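Local coordinates for protein molybdopterin synthase catalytic subunit (Helicobacter pylori, PDB 3RPF) that probably converts precursor Z into molybdopterin by building in two sulfur atoms supplied by its small partner subunit MoaD, at residues E63-K68 against E109-D114; Q22-A27 against V75-H80. All blocks are in the same frame, centred on the assembly; numbering follows the deposited sequence.

Interaction 1: E63-K68 against E109-D114; sequences EKWHHK and ENFIED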
ATOM      1  N   GLU A  63      11.237  15.530   4.708  1.00 29.16           N
ATOM      2  CA  GLU A  63      11.869  15.996   3.468  1.00 34.30           C
ATOM      3  C   GLU A  63      12.984  15.045   3.046  1.00 34.12           C
ATOM      4  O   GLU A  63      13.233  14.855   1.846  1.00 35.64           O
ATOM      5  CB  GLU A  63      12.374  17.437   3.598  1.00 49.38           C
ATOM      6  CG  GLU A  63      12.156  18.282   2.336  1.00 68.95           C
ATOM      7  CD  GLU A  63      10.683  18.578   2.072  1.00 80.49           C
ATOM      8  OE1 GLU A  63       9.865  18.386   2.998  1.00 85.20           O
ATOM      9  OE2 GLU A  63      10.343  19.004   0.943  1.00 83.45           O
ATOM     10  N   LYS A  64      13.651  14.429   4.022  1.00 33.63           N
ATOM     11  CA  LYS A  64      14.669  13.423   3.700  1.00 34.33           C
ATOM     12  C   LYS A  64      14.048  12.201   3.023  1.00 32.87           C
ATOM     13  O   LYS A  64      14.626  11.646   2.098  1.00 34.49           O
ATOM     14  CB  LYS A  64      15.447  12.999   4.943  1.00 32.05           C
ATOM     15  N   TRP A  65      12.881  11.774   3.487  1.00 34.37           N
ATOM     16  CA  TRP A  65      12.209  10.643   2.859  1.00 29.03           C
ATOM     17  C   TRP A  65      11.716  11.012   1.465  1.00 32.56           C
ATOM     18  O   TRP A  65      11.866  10.235   0.513  1.00 30.55           O
ATOM     19  CB  TRP A  65      11.031  10.161   3.713  1.00 27.62           C
ATOM     20  CG  TRP A  65      11.379   9.044   4.664  1.00 28.35           C
ATOM     21  CD1 TRP A  65      11.460   9.123   6.034  1.00 34.61           C
ATOM     22  CD2 TRP A  65      11.695   7.692   4.321  1.00 31.74           C
ATOM     23  NE1 TRP A  65      11.802   7.897   6.556  1.00 34.10           N
ATOM     24  CE2 TRP A  65      11.950   7.005   5.528  1.00 34.02           C
ATOM     25  CE3 TRP A  65      11.769   6.987   3.110  1.00 32.93           C
ATOM     26  CZ2 TRP A  65      12.282   5.646   5.553  1.00 37.93           C
ATOM     27  CZ3 TRP A  65      12.099   5.643   3.143  1.00 31.91           C
ATOM     28  CH2 TRP A  65      12.352   4.987   4.353  1.00 37.64           C
ATOM     29  N   HIS A  66      11.112  12.189   1.336  1.00 27.32           N
ATOM     30  CA  HIS A  66      10.674  12.637   0.013  1.00 30.70           C
ATOM     31  C   HIS A  66      11.829  12.616  -0.990  1.00 31.13           C
ATOM     32  O   HIS A  66      11.690  12.116  -2.111  1.00 28.18           O
ATOM     33  CB  HIS A  66      10.047  14.031   0.095  1.00 33.57           C
ATOM     34  CG  HIS A  66       9.593  14.572  -1.227  1.00 33.60           C
ATOM     35  ND1 HIS A  66       8.417  14.171  -1.829  1.00 33.80           N
ATOM     36  CD2 HIS A  66      10.156  15.474  -2.061  1.00 32.42           C
ATOM     37  CE1 HIS A  66       8.277  14.808  -2.977  1.00 38.76           C
ATOM     38  NE2 HIS A  66       9.317  15.604  -3.145  1.00 37.47           N
ATOM     39  N   HIS A  67      12.986  13.142  -0.604  1.00 30.07           N
ATOM     40  CA  HIS A  67      14.101  13.188  -1.554  1.00 32.22           C
ATOM     41  C   HIS A  67      14.763  11.836  -1.814  1.00 34.93           C
ATOM     42  O   HIS A  67      15.260  11.590  -2.917  1.00 34.04           O
ATOM     43  CB  HIS A  67      15.117  14.267  -1.165  1.00 37.55           C
ATOM     44  CG  HIS A  67      14.620  15.652  -1.426  1.00 42.54           C
ATOM     45  ND1 HIS A  67      14.334  16.544  -0.419  1.00 53.98           N
ATOM     46  CD2 HIS A  67      14.318  16.284  -2.590  1.00 47.78           C
ATOM     47  CE1 HIS A  67      13.894  17.676  -0.945  1.00 59.48           C
ATOM     48  NE2 HIS A  67      13.873  17.539  -2.259  1.00 59.58           N
ATOM     49  N   LYS A  68      14.769  10.953  -0.819  1.00 31.63           N
ATOM     50  CA  LYS A  68      15.245   9.586  -1.046  1.00 34.12           C
ATOM     51  C   LYS A  68      14.337   8.886  -2.052  1.00 31.47           C
ATOM     52  O   LYS A  68      14.797   8.133  -2.899  1.00 34.38           O
ATOM     53  CB  LYS A  68      15.276   8.801   0.272  1.00 41.45           C
ATOM     54  CG  LYS A  68      15.266   7.289   0.077  1.00 49.25           C
ATOM     55  CD  LYS A  68      15.784   6.566   1.314  1.00 56.25           C
ATOM     56  CE  LYS A  68      15.458   5.073   1.254  1.00 61.35           C
ATOM     57  NZ  LYS A  68      16.224   4.266   2.257  1.00 62.45           N
ATOM     58  N   GLU A 109       6.388   0.538   2.051  1.00 22.27           N
ATOM     59  CA  GLU A 109       6.641  -0.306   3.216  1.00 23.72           C
ATOM     60  C   GLU A 109       7.645   0.340   4.160  1.00 25.94           C
ATOM     61  O   GLU A 109       7.394   0.466   5.362  1.00 24.34           O
ATOM     62  CB  GLU A 109       7.204  -1.659   2.764  1.00 28.06           C
ATOM     63  N   ASN A 110       8.796   0.716   3.619  1.00 23.40           N
ATOM     64  CA  ASN A 110       9.874   1.253   4.443  1.00 28.31           C
ATOM     65  C   ASN A 110       9.482   2.568   5.109  1.00 28.51           C
ATOM     66  O   ASN A 110       9.767   2.792   6.287  1.00 28.54           O
ATOM     67  CB  ASN A 110      11.146   1.432   3.613  1.00 32.36           C
ATOM     68  CG  ASN A 110      11.762   0.106   3.188  1.00 40.63           C
ATOM     69  OD1 ASN A 110      11.525  -0.928   3.809  1.00 43.27           O
ATOM     70  ND2 ASN A 110      12.559   0.136   2.128  1.00 37.43           N
ATOM     71  N   PHE A 111       8.821   3.440   4.360  1.00 23.77           N
ATOM     72  CA  PHE A 111       8.384   4.712   4.930  1.00 26.28           C
ATOM     73  C   PHE A 111       7.416   4.535   6.089  1.00 32.78           C
ATOM     74  O   PHE A 111       7.599   5.121   7.158  1.00 27.20           O
ATOM     75  CB  PHE A 111       7.712   5.590   3.881  1.00 23.14           C
ATOM     76  CG  PHE A 111       7.093   6.838   4.459  1.00 22.31           C
ATOM     77  CD1 PHE A 111       7.902   7.869   4.914  1.00 29.98           C
ATOM     78  CD2 PHE A 111       5.723   6.982   4.544  1.00 24.06           C
ATOM     79  CE1 PHE A 111       7.362   9.021   5.443  1.00 29.25           C
ATOM     80  CE2 PHE A 111       5.167   8.140   5.084  1.00 29.42           C
ATOM     81  CZ  PHE A 111       6.000   9.161   5.534  1.00 32.19           C
ATOM     82  N   ILE A 112       6.368   3.743   5.878  1.00 28.67           N
ATOM     83  CA  ILE A 112       5.330   3.613   6.898  1.00 26.04           C
ATOM     84  C   ILE A 112       5.909   3.096   8.209  1.00 24.82           C
ATOM     85  O   ILE A 112       5.530   3.560   9.287  1.00 28.61           O
ATOM     86  CB  ILE A 112       4.154   2.717   6.416  1.00 19.90           C
ATOM     87  CG1 ILE A 112       3.513   3.334   5.176  1.00 21.00           C
ATOM     88  CG2 ILE A 112       3.110   2.570   7.526  1.00 21.63           C
ATOM     89  CD1 ILE A 112       2.437   2.456   4.530  1.00 22.43           C
ATOM     90  N   GLU A 113       6.842   2.153   8.117  1.00 21.40           N
ATOM     91  CA  GLU A 113       7.471   1.580   9.308  1.00 26.82           C
ATOM     92  C   GLU A 113       8.343   2.623  10.007  1.00 31.87           C
ATOM     93  O   GLU A 113       8.296   2.761  11.228  1.00 33.72           O
ATOM     94  CB  GLU A 113       8.303   0.349   8.930  1.00 31.02           C
ATOM     95  CG  GLU A 113       9.119  -0.276  10.075  1.00 41.49           C
ATOM     96  CD  GLU A 113       8.264  -0.974  11.129  1.00 47.95           C
ATOM     97  OE1 GLU A 113       7.020  -0.835  11.094  1.00 48.27           O
ATOM     98  OE2 GLU A 113       8.837  -1.667  12.002  1.00 49.18           O
ATOM     99  N   ASP A 114       9.126   3.367   9.233  1.00 29.19           N
ATOM    100  CA  ASP A 114       9.958   4.421   9.811  1.00 27.44           C
ATOM    101  C   ASP A 114       9.088   5.495  10.443  1.00 30.90           C
ATOM    102  O   ASP A 114       9.389   5.992  11.533  1.00 32.54           O
ATOM    103  CB  ASP A 114      10.861   5.036   8.752  1.00 27.79           C
ATOM    104  CG  ASP A 114      12.022   5.811   9.365  1.00 35.81           C
ATOM    105  OD1 ASP A 114      12.821   5.178  10.081  1.00 34.28           O
ATOM    106  OD2 ASP A 114      12.139   7.033   9.140  1.00 34.19           O
TER
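The indole of Trp65 reaches across to helix 101-118 and is met there on a face and at an edge. Phe111 comes to the face: its ring turns an edge toward the five-membered ring of the indole, with CD1 of Phe111 3.7 Å from CG of Trp65. The two planes stand 82° apart, a T-shaped pair. The phenyl ring gets there because CG of Phe111 stands anti to the backbone N (chi1 173°), which directs the edge of the ring, through CD1, at the face of the indole. CA of Phe111 itself sits over the six-membered ring of Trp65, 4.0 Å from its centroid and almost on the ring normal, as a CH-pi contact.

Both helices lie on one side of the mixed sheet in the alpha/beta hammerhead fold of MoaE, running antiparallel with their local axes 11.6 Å apart, a separation that the indole spans. Leu76 of strand 74-82 lies against both Phe111 and Trp65.

At the indole edge, NE1 of Trp65 donates to OD2 of Asp114 over 2.7 Å in a nearly straight bond (170°). The acceptor lies in the indole plane, yet the N-H arrives from above the carboxylate plane. CB of Asp114 also packs 3.6 Å from CZ2 of Trp65, so the aspartate touches the indole through both methylene and carboxylate. Trp61, itself edge-to-face with Trp65, offers its NE1 to the same OD2 in a weak hydrogen bond. Farther along the indole, CB of Asn110 approaches CH2 of Trp65 at 3.8 Å.

Interaction 2: Q22-A27 against V75-H80; sequences QEEACA and VLKMAH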
ATOM      1  N   GLN A  22      -4.155  11.225  -7.348  1.00 28.05           N
ATOM      2  CA  GLN A  22      -4.354  10.425  -8.552  1.00 34.73           C
ATOM      3  C   GLN A  22      -4.181  11.262  -9.796  1.00 33.80           C
ATOM      4  O   GLN A  22      -3.553  10.827 -10.754  1.00 34.86           O
ATOM      5  CB  GLN A  22      -5.747   9.795  -8.569  1.00 42.00           C
ATOM      6  CG  GLN A  22      -5.784   8.378  -8.064  1.00 51.16           C
ATOM      7  CD  GLN A  22      -7.198   7.889  -7.885  1.00 61.69           C
ATOM      8  OE1 GLN A  22      -7.845   8.181  -6.874  1.00 64.28           O
ATOM      9  NE2 GLN A  22      -7.701   7.158  -8.875  1.00 60.27           N
ATOM     10  N   GLU A  23      -4.758  12.458  -9.785  1.00 32.19           N
ATOM     11  CA  GLU A  23      -4.606  13.377 -10.902  1.00 35.58           C
ATOM     12  C   GLU A  23      -3.130  13.634 -11.166  1.00 33.80           C
ATOM     13  O   GLU A  23      -2.695  13.682 -12.314  1.00 35.45           O
ATOM     14  CB  GLU A  23      -5.356  14.680 -10.637  1.00 44.79           C
ATOM     15  CG  GLU A  23      -6.871  14.504 -10.596  1.00 57.09           C
ATOM     16  CD  GLU A  23      -7.611  15.799 -10.324  1.00 67.72           C
ATOM     17  OE1 GLU A  23      -6.975  16.761  -9.833  1.00 73.20           O
ATOM     18  OE2 GLU A  23      -8.832  15.855 -10.600  1.00 67.71           O
ATOM     19  N   GLU A  24      -2.352  13.782 -10.100  1.00 32.99           N
ATOM     20  CA  GLU A  24      -0.912  13.938 -10.251  1.00 31.04           C
ATOM     21  C   GLU A  24      -0.318  12.681 -10.885  1.00 30.14           C
ATOM     22  O   GLU A  24       0.514  12.766 -11.783  1.00 28.93           O
ATOM     23  CB  GLU A  24      -0.242  14.232  -8.903  1.00 30.64           C
ATOM     24  CG  GLU A  24       1.253  14.549  -9.011  1.00 34.36           C
ATOM     25  CD  GLU A  24       1.884  14.856  -7.659  1.00 36.29           C
ATOM     26  OE1 GLU A  24       1.145  15.254  -6.733  1.00 33.54           O
ATOM     27  OE2 GLU A  24       3.120  14.704  -7.518  1.00 35.24           O
ATOM     28  N   ALA A  25      -0.768  11.515 -10.430  1.00 27.37           N
ATOM     29  CA  ALA A  25      -0.254  10.252 -10.938  1.00 27.60           C
ATOM     30  C   ALA A  25      -0.449  10.192 -12.448  1.00 30.20           C
ATOM     31  O   ALA A  25       0.457   9.815 -13.193  1.00 30.14           O
ATOM     32  CB  ALA A  25      -0.961   9.072 -10.258  1.00 27.84           C
ATOM     33  N   CYS A  26      -1.635  10.587 -12.897  1.00 30.37           N
ATOM     34  CA  CYS A  26      -1.939  10.575 -14.321  1.00 36.72           C
ATOM     35  C   CYS A  26      -1.129  11.633 -15.090  1.00 38.48           C
ATOM     36  O   CYS A  26      -0.580  11.351 -16.158  1.00 32.36           O
ATOM     37  CB  CYS A  26      -3.446  10.751 -14.544  1.00 42.36           C
ATOM     38  SG  CYS A  26      -4.473   9.362 -13.915  1.00 53.48           S
ATOM     39  N   ALA A  27      -1.040  12.842 -14.543  1.00 32.84           N
ATOM     40  CA  ALA A  27      -0.297  13.913 -15.198  1.00 30.70           C
ATOM     41  C   ALA A  27       1.185  13.589 -15.316  1.00 29.58           C
ATOM     42  O   ALA A  27       1.861  14.089 -16.212  1.00 35.66           O
ATOM     43  CB  ALA A  27      -0.491  15.233 -14.464  1.00 33.91           C
ATOM     44  N   VAL A  75       7.354   9.489  -6.256  1.00 23.93           N
ATOM     45  CA  VAL A  75       6.775  10.612  -5.535  1.00 22.47           C
ATOM     46  C   VAL A  75       6.159  10.137  -4.232  1.00 28.62           C
ATOM     47  O   VAL A  75       5.231   9.316  -4.224  1.00 21.03           O
ATOM     48  CB  VAL A  75       5.678  11.310  -6.329  1.00 22.37           C
ATOM     49  CG1 VAL A  75       4.988  12.366  -5.460  1.00 22.65           C
ATOM     50  CG2 VAL A  75       6.262  11.960  -7.577  1.00 26.72           C
ATOM     51  N   LEU A  76       6.669  10.659  -3.128  1.00 21.46           N
ATOM     52  CA  LEU A  76       6.168  10.269  -1.820  1.00 22.15           C
ATOM     53  C   LEU A  76       5.637  11.504  -1.125  1.00 27.84           C
ATOM     54  O   LEU A  76       6.372  12.479  -0.931  1.00 27.79           O
ATOM     55  CB  LEU A  76       7.298   9.643  -1.008  1.00 19.47           C
ATOM     56  CG  LEU A  76       6.964   9.185   0.417  1.00 33.54           C
ATOM     57  CD1 LEU A  76       5.935   8.047   0.412  1.00 30.83           C
ATOM     58  CD2 LEU A  76       8.240   8.753   1.140  1.00 39.83           C
ATOM     59  N   LYS A  77       4.356  11.482  -0.769  1.00 24.94           N
ATOM     60  CA  LYS A  77       3.751  12.608  -0.045  1.00 21.24           C
ATOM     61  C   LYS A  77       2.888  12.104   1.079  1.00 21.69           C
ATOM     62  O   LYS A  77       2.469  10.934   1.080  1.00 25.41           O
ATOM     63  CB  LYS A  77       2.909  13.461  -0.995  1.00 22.65           C
ATOM     64  CG  LYS A  77       3.735  14.032  -2.140  1.00 29.22           C
ATOM     65  CD  LYS A  77       2.884  14.877  -3.068  1.00 34.41           C
ATOM     66  CE  LYS A  77       3.760  15.542  -4.125  1.00 35.59           C
ATOM     67  NZ  LYS A  77       2.973  16.467  -4.990  1.00 31.60           N
HETATM   68  N   MSE A  78       2.629  12.975   2.054  1.00 22.16           N
HETATM   69  CA  MSE A  78       1.797  12.589   3.177  1.00 21.49           C
HETATM   70  C   MSE A  78       0.990  13.766   3.721  1.00 26.73           C
HETATM   71  O   MSE A  78       1.282  14.945   3.437  1.00 23.21           O
HETATM   72  CB  MSE A  78       2.664  12.004   4.295  1.00 23.70           C
HETATM   73  CG  MSE A  78       3.568  13.050   4.963  1.00 29.94           C
HETATM   74 SE   MSE A  78       4.272  12.444   6.682  0.70 33.89          SE
HETATM   75  CE  MSE A  78       2.658  12.695   7.734  1.00 23.48           C
ATOM     76  N   ALA A  79      -0.033  13.429   4.496  1.00 21.44           N
ATOM     77  CA  ALA A  79      -0.823  14.417   5.209  1.00 25.52           C
ATOM     78  C   ALA A  79      -1.139  13.813   6.552  1.00 27.62           C
ATOM     79  O   ALA A  79      -1.273  12.597   6.668  1.00 27.01           O
ATOM     80  CB  ALA A  79      -2.109  14.713   4.468  1.00 26.53           C
ATOM     81  N   HIS A  80      -1.264  14.654   7.572  1.00 28.48           N
ATOM     82  CA  HIS A  80      -1.562  14.157   8.905  1.00 24.38           C
ATOM     83  C   HIS A  80      -2.409  15.184   9.629  1.00 28.23           C
ATOM     84  O   HIS A  80      -2.239  16.388   9.420  1.00 29.20           O
ATOM     85  CB  HIS A  80      -0.267  13.880   9.681  1.00 27.95           C
ATOM     86  CG  HIS A  80      -0.444  12.942  10.829  1.00 27.41           C
ATOM     87  ND1 HIS A  80      -1.170  13.265  11.957  1.00 28.97           N
ATOM     88  CD2 HIS A  80      -0.000  11.670  11.027  1.00 28.16           C
ATOM     89  CE1 HIS A  80      -1.172  12.242  12.792  1.00 26.76           C
ATOM     90  NE2 HIS A  80      -0.467  11.263  12.250  1.00 25.12           N
TER
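Glu24 stretches out from helix 14-27 toward strand 74-82, its CG trans to the main-chain N (chi1 -174°) and the chain extended beyond. Lys77, turned at chi1 to set CG anti to its carbonyl carbon (-60°) and likewise extended, comes from the opposite direction. The ammonium and carboxylate meet between helix and strand as a salt bridge. NZ of Lys77 lies 2.8 Å from OE1 of Glu24, on the syn side and 19° out of the carboxylate plane; a second, weak hydrogen bond runs from the same NZ to OE2 of Glu24 at 3.1 Å. The lysine thus holds both oxygens, but unequally.

OE2 is held mainly by a salt bridge to Lys28, just beyond the helix, so the carboxylate lies between two lysines, which would probably stabilise its negative charge. The same oxygen rests against Val75, 3.6 Å from its CG1, and Met97 of the adjacent strand 90-98 packs against both Glu24 and Val75.

Val75 and Lys77, two residues apart, reach toward the helix from the same side of their strand, while Leu76 packs against helices 55-71 and 101-118: the two-faced pattern of a sheet strand layered between helices, here in the alpha/beta hammerhead fold of MoaE.

How the interactions relate
From the N terminus, strand 5-9 leads into helix 14-27, which carries the first segment of interaction 2. The chain then passes through strands 32-39 and 48-53 into helix 55-71, where interaction 1 begins, before strand 74-82 closes interaction 2 across 47 intervening residues. Strand 90-98 and helix 101-118 follow, and residues 109-114 close interaction 1 across 40. The two loops therefore cross rather than nest. Interaction 2 joins helix 14-27 to the mixed sheet, whereas interaction 1 pairs the two helices on its other side. Strand 74-82 links them directly: ND1 of His66 probably hydrogen-bonds to O of Leu76 at 2.8 Å, and CZ of Phe111 packs against SE of Met78, a selenomethionine.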